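Local atomic coordinates of proline dehydrogenase (Bradyrhizobium japonicum USDA 110, PDB entry 3HAZ), a protein that binds FAD and NAD and probably catalyses both steps of proline oxidation to glutamate, as a bifunctional proline dehydrogenase and 1-pyrroline-5-carboxylate dehydrogenase. Residues Leu77-Glu82 against Ala115-Ala120; His108-Ser113 against Asp770-Pro775. All blocks are in the same frame, centred on the assembly; numbering follows the deposited sequence.

Contact 1 (Leu77-Glu82 against Ala115-Ala120); sequences LMVLAE and AFLVNA
L117 meets V79 inside the all-helical region that belongs to the DNA-binding domain family of proline dehydrogenases: helix 71-85 lies against the chain carrying on from helix 106-115. The two backbones stay well apart, with 8.2 Å between the CA atoms of V79 and L117, and side chains bridge the gap.

At L117 the bond from CA to CB is aimed toward helix 71-85. CG stands anti to the carbonyl carbon (chi1 -61°) and carries the branch onward. From CG, CD1 runs straight out to the helix and settles against the fork of V79, 4.1 Å from V79 CG1 and equally far from V79 CG2. The methyl therefore straddles both prongs of the valine instead of riding on one, and the two side chains slant across each other. The second methyl, CD2, faces E82 more loosely, 4.6 Å from E82 CG.

L453 of helix 452-463 touches both V79 and L117, so the apolar patch continues onto that helix of the proline dehydrogenase region. E82 turns its carboxylate to other partners: OE2 accepts a hydrogen bond from H449 NE2 and forms a salt bridge with R86. The F116 ring meets that same H449, and its CE2 also approaches the helix backbone, with E82 O set obliquely to the ring 4.4 Å from F116 CE2.

Contact 2 (His108-Ser113 against Asp770-Pro775); sequences HHETKS and DATALP
T111 and T772 bring the two backbones closest, with their CA atoms 5.5 Å apart. Helix 106-115 here presents one flank to a tight loop after strand 765-769. That loop is a type I beta turn from D770 to A773, closed by A773 N to D770 O, and D770 OD1 adds an Asx turn by accepting from T772 N at 2.9 Å.

The closest atoms across the interface are carbons. T111 CG2 presses on A771 CB at 3.5 Å, while T772 CG2 lies 4.0 Å from T111 CA and the same distance from E110 CG. The T772 and T111 side chains cross at about a right angle. Behind the methyl, T772 OG1 is tucked between its own backbone N and carbonyl carbon (chi1 71°), which brings it 2.7 Å from D770 OD1. OG1 and T772 N reach that oxygen from one face of the carboxylate; OG1 approaches on the syn side, N from well above the plane. R923 N also hydrogen-bonds with T772 OG1. With an alanine for this threonine, D770 OD1 would probably keep just the bent backbone bond of the two, R923 N would lose its hydroxyl partner, and a gap is likely to open beside T111 and E110.

The polar ends turn elsewhere: T111 OG1 hydrogen-bonds with I107 O, and E110 OE2 hydrogen-bonds with T141 OG1 and forms a salt bridge with R923. The helical region and the aldehyde dehydrogenase region thus meet here through buried methyl and methylene groups, while their hydroxyls and carboxylates are satisfied to the side.

How the contacts relate
Helix 106-115 and the residues that follow it feed both contacts, whose centres lie 8 Å apart. Contact 1 packs this run of chain against helix 71-85; contact 2 packs it against the aldehyde dehydrogenase region. They join directly. V79 CG1, already engaged in contact 1, approaches S113 O to 3.4 Å, and A115 CB stands 3.9 Å from A771 CB of the turn. Farther along, V118 CG1 reaches P775 CG at 3.8 Å, so residues 115-120 also touch the start of helix 775-787. Contact 1 is thus internal to the helical region, and contact 2 joins that region to the aldehyde dehydrogenase region; both lie away from the FAD and NAD sites.

Contact 1 (Leu77-Glu82 against Ala115-Ala120)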
ATOM      1  N   LEU A  77     -14.674  17.883  39.893  1.00 21.85           N
ATOM      2  CA  LEU A  77     -14.813  19.294  40.232  1.00 24.46           C
ATOM      3  C   LEU A  77     -16.224  19.607  40.736  1.00 21.98           C
ATOM      4  O   LEU A  77     -16.405  20.430  41.631  1.00 18.95           O
ATOM      5  CB  LEU A  77     -14.444  20.183  39.043  1.00 18.09           C
ATOM      6  CG  LEU A  77     -12.977  20.105  38.607  1.00 29.95           C
ATOM      7  CD1 LEU A  77     -12.705  21.081  37.477  1.00 29.44           C
ATOM      8  CD2 LEU A  77     -12.033  20.357  39.774  1.00 29.58           C
ATOM      9  N   MET A  78     -17.218  18.934  40.168  1.00 17.85           N
ATOM     10  CA  MET A  78     -18.600  19.094  40.616  1.00 18.94           C
ATOM     11  C   MET A  78     -18.805  18.550  42.028  1.00 19.66           C
ATOM     12  O   MET A  78     -19.583  19.094  42.813  1.00 17.33           O
ATOM     13  CB  MET A  78     -19.559  18.415  39.632  1.00 13.38           C
ATOM     14  CG  MET A  78     -19.639  19.128  38.275  1.00 24.96           C
ATOM     15  SD  MET A  78     -20.699  18.264  37.096  1.00 34.82           S
ATOM     16  CE  MET A  78     -22.304  18.945  37.510  1.00 36.31           C
ATOM     17  N   VAL A  79     -18.103  17.467  42.342  1.00 20.84           N
ATOM     18  CA  VAL A  79     -18.142  16.899  43.681  1.00 19.00           C
ATOM     19  C   VAL A  79     -17.482  17.851  44.668  1.00 15.92           C
ATOM     20  O   VAL A  79     -18.021  18.123  45.737  1.00 19.90           O
ATOM     21  CB  VAL A  79     -17.443  15.523  43.729  1.00 21.53           C
ATOM     22  CG1 VAL A  79     -17.200  15.086  45.180  1.00 19.20           C
ATOM     23  CG2 VAL A  79     -18.271  14.488  42.987  1.00 16.35           C
ATOM     24  N   LEU A  80     -16.306  18.354  44.311  1.00 17.68           N
ATOM     25  CA  LEU A  80     -15.622  19.318  45.156  1.00 19.19           C
ATOM     26  C   LEU A  80     -16.498  20.569  45.319  1.00 23.21           C
ATOM     27  O   LEU A  80     -16.597  21.133  46.407  1.00 23.99           O
ATOM     28  CB  LEU A  80     -14.266  19.687  44.551  1.00 17.15           C
ATOM     29  CG  LEU A  80     -13.473  20.767  45.287  1.00 20.34           C
ATOM     30  CD1 LEU A  80     -13.256  20.373  46.752  1.00 22.39           C
ATOM     31  CD2 LEU A  80     -12.144  21.031  44.597  1.00 23.22           C
ATOM     32  N   ALA A  81     -17.136  20.992  44.228  1.00 21.74           N
ATOM     33  CA  ALA A  81     -18.029  22.149  44.255  1.00 14.33           C
ATOM     34  C   ALA A  81     -19.148  21.978  45.283  1.00 21.10           C
ATOM     35  O   ALA A  81     -19.403  22.883  46.075  1.00 19.35           O
ATOM     36  CB  ALA A  81     -18.605  22.434  42.863  1.00 12.28           C
ATOM     37  N   GLU A  82     -19.805  20.818  45.293  1.00 22.49           N
ATOM     38  CA  GLU A  82     -20.902  20.604  46.242  1.00 19.79           C
ATOM     39  C   GLU A  82     -20.421  20.641  47.698  1.00 22.12           C
ATOM     40  O   GLU A  82     -21.047  21.275  48.546  1.00 18.11           O
ATOM     41  CB  GLU A  82     -21.662  19.304  45.948  1.00 23.19           C
ATOM     42  CG  GLU A  82     -22.824  19.026  46.914  1.00 24.00           C
ATOM     43  CD  GLU A  82     -23.907  20.099  46.868  1.00 23.77           C
ATOM     44  OE1 GLU A  82     -23.853  20.954  45.964  1.00 26.41           O
ATOM     45  OE2 GLU A  82     -24.817  20.089  47.725  1.00 21.30           O
ATOM     46  N   ALA A 115     -15.961  11.507  49.857  1.00 17.07           N
ATOM     47  CA  ALA A 115     -16.447  10.883  51.100  1.00 22.44           C
ATOM     48  C   ALA A 115     -17.562  11.708  51.729  1.00 25.69           C
ATOM     49  O   ALA A 115     -18.491  11.167  52.337  1.00 18.34           O
ATOM     50  CB  ALA A 115     -15.302  10.714  52.108  1.00 15.22           C
ATOM     51  N   PHE A 116     -17.445  13.025  51.597  1.00 20.91           N
ATOM     52  CA  PHE A 116     -18.456  13.946  52.100  1.00 21.49           C
ATOM     53  C   PHE A 116     -19.865  13.559  51.663  1.00 23.36           C
ATOM     54  O   PHE A 116     -20.816  13.742  52.413  1.00 18.22           O
ATOM     55  CB  PHE A 116     -18.170  15.374  51.631  1.00 18.06           C
ATOM     56  CG  PHE A 116     -19.302  16.331  51.886  1.00 21.34           C
ATOM     57  CD1 PHE A 116     -19.539  16.821  53.164  1.00 26.01           C
ATOM     58  CD2 PHE A 116     -20.134  16.740  50.848  1.00 24.76           C
ATOM     59  CE1 PHE A 116     -20.586  17.712  53.405  1.00 27.29           C
ATOM     60  CE2 PHE A 116     -21.185  17.631  51.082  1.00 25.43           C
ATOM     61  CZ  PHE A 116     -21.411  18.113  52.363  1.00 15.62           C
ATOM     62  N   LEU A 117     -19.992  13.027  50.450  1.00 17.34           N
ATOM     63  CA  LEU A 117     -21.305  12.683  49.902  1.00 16.62           C
ATOM     64  C   LEU A 117     -21.997  11.544  50.651  1.00 18.13           C
ATOM     65  O   LEU A 117     -23.226  11.450  50.643  1.00 16.93           O
ATOM     66  CB  LEU A 117     -21.200  12.343  48.415  1.00 25.34           C
ATOM     67  CG  LEU A 117     -20.695  13.445  47.484  1.00 23.39           C
ATOM     68  CD1 LEU A 117     -20.532  12.896  46.068  1.00 25.03           C
ATOM     69  CD2 LEU A 117     -21.637  14.648  47.493  1.00 19.34           C
ATOM     70  N   VAL A 118     -21.226  10.668  51.290  1.00 18.79           N
ATOM     71  CA  VAL A 118     -21.849   9.629  52.108  1.00 28.02           C
ATOM     72  C   VAL A 118     -21.631   9.861  53.596  1.00 29.21           C
ATOM     73  O   VAL A 118     -22.419   9.416  54.422  1.00 30.47           O
ATOM     74  CB  VAL A 118     -21.369   8.210  51.730  1.00 35.96           C
ATOM     75  CG1 VAL A 118     -21.741   7.897  50.295  1.00 30.44           C
ATOM     76  CG2 VAL A 118     -19.863   8.056  51.969  1.00 28.57           C
ATOM     77  N   ASN A 119     -20.556  10.566  53.924  1.00 29.27           N
ATOM     78  CA  ASN A 119     -20.156  10.762  55.311  1.00 30.75           C
ATOM     79  C   ASN A 119     -19.850  12.236  55.531  1.00 28.31           C
ATOM     80  O   ASN A 119     -18.702  12.666  55.435  1.00 32.27           O
ATOM     81  CB  ASN A 119     -18.935   9.887  55.636  1.00 25.86           C
ATOM     82  CG  ASN A 119     -18.542   9.927  57.113  1.00 34.60           C
ATOM     83  OD1 ASN A 119     -19.081  10.709  57.899  1.00 30.22           O
ATOM     84  ND2 ASN A 119     -17.592   9.074  57.491  1.00 30.18           N
ATOM     85  N   ALA A 120     -20.894  13.008  55.812  1.00 27.91           N
ATOM     86  CA  ALA A 120     -20.770  14.457  55.936  1.00 34.40           C
ATOM     87  C   ALA A 120     -19.668  14.882  56.911  1.00 36.26           C
ATOM     88  O   ALA A 120     -18.908  15.814  56.632  1.00 33.88           O
ATOM     89  CB  ALA A 120     -22.105  15.069  56.335  1.00 30.79           C
TER

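Contact 2 (His108-Ser113 against Asp770-Pro775)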
ATOM      1  N   HIS A 108      -6.011  14.069  48.768  1.00 25.88           N
ATOM      2  CA  HIS A 108      -6.766  14.334  49.988  1.00 27.37           C
ATOM      3  C   HIS A 108      -8.049  15.123  49.704  1.00 26.70           C
ATOM      4  O   HIS A 108      -9.127  14.772  50.190  1.00 19.97           O
ATOM      5  CB  HIS A 108      -5.888  15.088  50.999  1.00 35.57           C
ATOM      6  CG  HIS A 108      -6.526  15.281  52.340  1.00 28.03           C
ATOM      7  ND1 HIS A 108      -6.640  14.266  53.264  1.00 35.39           N
ATOM      8  CD2 HIS A 108      -7.065  16.379  52.924  1.00 32.26           C
ATOM      9  CE1 HIS A 108      -7.234  14.726  54.353  1.00 28.42           C
ATOM     10  NE2 HIS A 108      -7.499  16.005  54.173  1.00 22.92           N
ATOM     11  N   HIS A 109      -7.942  16.183  48.906  1.00 23.91           N
ATOM     12  CA  HIS A 109      -9.121  16.972  48.572  1.00 22.55           C
ATOM     13  C   HIS A 109     -10.142  16.166  47.779  1.00 16.73           C
ATOM     14  O   HIS A 109     -11.343  16.244  48.047  1.00 18.99           O
ATOM     15  CB  HIS A 109      -8.750  18.258  47.817  1.00 26.53           C
ATOM     16  CG  HIS A 109      -7.907  19.204  48.613  1.00 25.70           C
ATOM     17  ND1 HIS A 109      -7.098  20.155  48.028  1.00 23.14           N
ATOM     18  CD2 HIS A 109      -7.733  19.335  49.950  1.00 24.31           C
ATOM     19  CE1 HIS A 109      -6.469  20.835  48.968  1.00 29.38           C
ATOM     20  NE2 HIS A 109      -6.839  20.360  50.144  1.00 25.96           N
ATOM     21  N   GLU A 110      -9.667  15.409  46.792  1.00 16.65           N
ATOM     22  CA  GLU A 110     -10.549  14.567  45.990  1.00 20.27           C
ATOM     23  C   GLU A 110     -11.213  13.494  46.855  1.00 22.91           C
ATOM     24  O   GLU A 110     -12.405  13.223  46.730  1.00 22.92           O
ATOM     25  CB  GLU A 110      -9.777  13.903  44.841  1.00 21.44           C
ATOM     26  CG  GLU A 110     -10.668  13.081  43.918  1.00 17.97           C
ATOM     27  CD  GLU A 110      -9.954  12.568  42.668  1.00 23.22           C
ATOM     28  OE1 GLU A 110      -8.711  12.657  42.594  1.00 19.67           O
ATOM     29  OE2 GLU A 110     -10.649  12.068  41.757  1.00 24.25           O
ATOM     30  N   THR A 111     -10.427  12.877  47.729  1.00 16.98           N
ATOM     31  CA  THR A 111     -10.942  11.823  48.607  1.00 21.14           C
ATOM     32  C   THR A 111     -11.955  12.355  49.618  1.00 18.54           C
ATOM     33  O   THR A 111     -13.056  11.807  49.756  1.00 21.66           O
ATOM     34  CB  THR A 111      -9.792  11.087  49.331  1.00 26.56           C
ATOM     35  OG1 THR A 111      -8.916  10.526  48.342  1.00 32.96           O
ATOM     36  CG2 THR A 111     -10.327   9.960  50.214  1.00 18.96           C
ATOM     37  N   LYS A 112     -11.593  13.435  50.307  1.00 21.43           N
ATOM     38  CA  LYS A 112     -12.482  14.027  51.311  1.00 24.79           C
ATOM     39  C   LYS A 112     -13.792  14.532  50.707  1.00 21.25           C
ATOM     40  O   LYS A 112     -14.871  14.265  51.243  1.00 20.59           O
ATOM     41  CB  LYS A 112     -11.785  15.159  52.090  1.00 22.00           C
ATOM     42  CG  LYS A 112     -10.773  14.670  53.128  1.00 24.75           C
ATOM     43  CD  LYS A 112     -11.435  13.775  54.169  1.00 30.48           C
ATOM     44  CE  LYS A 112     -10.444  13.357  55.249  1.00 39.02           C
ATOM     45  NZ  LYS A 112     -11.122  12.705  56.403  1.00 41.03           N
ATOM     46  N   SER A 113     -13.704  15.266  49.603  1.00 17.05           N
ATOM     47  CA  SER A 113     -14.910  15.822  48.988  1.00 20.32           C
ATOM     48  C   SER A 113     -15.868  14.725  48.528  1.00 17.38           C
ATOM     49  O   SER A 113     -17.084  14.889  48.606  1.00 18.38           O
ATOM     50  CB  SER A 113     -14.569  16.746  47.813  1.00 20.83           C
ATOM     51  OG  SER A 113     -13.815  16.061  46.821  1.00 24.23           O
ATOM     52  N   ASP A 770     -11.234   2.787  47.819  1.00 19.72           N
ATOM     53  CA  ASP A 770     -11.012   4.063  48.508  1.00 19.41           C
ATOM     54  C   ASP A 770     -12.269   4.924  48.488  1.00 24.15           C
ATOM     55  O   ASP A 770     -13.289   4.515  47.934  1.00 21.73           O
ATOM     56  CB  ASP A 770      -9.785   4.815  47.952  1.00 20.26           C
ATOM     57  CG  ASP A 770      -9.985   5.343  46.537  1.00 23.24           C
ATOM     58  OD1 ASP A 770     -11.133   5.594  46.112  1.00 22.56           O
ATOM     59  OD2 ASP A 770      -8.963   5.538  45.849  1.00 22.88           O
ATOM     60  N   ALA A 771     -12.195   6.108  49.092  1.00 22.47           N
ATOM     61  CA  ALA A 771     -13.387   6.931  49.292  1.00 30.46           C
ATOM     62  C   ALA A 771     -13.882   7.653  48.041  1.00 28.12           C
ATOM     63  O   ALA A 771     -14.927   8.310  48.081  1.00 27.75           O
ATOM     64  CB  ALA A 771     -13.171   7.927  50.436  1.00 27.28           C
ATOM     65  N   THR A 772     -13.144   7.546  46.937  1.00 20.19           N
ATOM     66  CA  THR A 772     -13.635   8.063  45.666  1.00 21.73           C
ATOM     67  C   THR A 772     -14.467   7.028  44.916  1.00 27.43           C
ATOM     68  O   THR A 772     -15.040   7.329  43.869  1.00 26.14           O
ATOM     69  CB  THR A 772     -12.502   8.538  44.730  1.00 22.23           C
ATOM     70  OG1 THR A 772     -11.771   7.400  44.243  1.00 18.85           O
ATOM     71  CG2 THR A 772     -11.565   9.495  45.455  1.00 17.31           C
ATOM     72  N   ALA A 773     -14.529   5.808  45.434  1.00 24.68           N
ATOM     73  CA  ALA A 773     -15.315   4.773  44.771  1.00 27.45           C
ATOM     74  C   ALA A 773     -16.792   5.003  45.054  1.00 29.82           C
ATOM     75  O   ALA A 773     -17.156   5.436  46.144  1.00 28.35           O
ATOM     76  CB  ALA A 773     -14.893   3.394  45.249  1.00 19.37           C
ATOM     77  N   LEU A 774     -17.640   4.715  44.074  1.00 18.14           N
ATOM     78  CA  LEU A 774     -19.086   4.778  44.273  1.00 17.64           C
ATOM     79  C   LEU A 774     -19.554   3.608  45.136  1.00 24.57           C
ATOM     80  O   LEU A 774     -19.477   2.452  44.715  1.00 21.24           O
ATOM     81  CB  LEU A 774     -19.801   4.756  42.919  1.00 20.20           C
ATOM     82  CG  LEU A 774     -21.319   4.925  42.939  1.00 37.44           C
ATOM     83  CD1 LEU A 774     -21.700   6.252  43.568  1.00 32.55           C
ATOM     84  CD2 LEU A 774     -21.881   4.811  41.528  1.00 40.12           C
ATOM     85  N   PRO A 775     -20.048   3.897  46.351  1.00 26.00           N
ATOM     86  CA  PRO A 775     -20.427   2.800  47.255  1.00 22.49           C
ATOM     87  C   PRO A 775     -21.404   1.775  46.651  1.00 19.82           C
ATOM     88  O   PRO A 775     -21.266   0.585  46.936  1.00 24.42           O
ATOM     89  CB  PRO A 775     -21.053   3.532  48.459  1.00 16.10           C
ATOM     90  CG  PRO A 775     -20.397   4.877  48.445  1.00 23.55           C
ATOM     91  CD  PRO A 775     -20.238   5.221  46.976  1.00 20.20           C
TER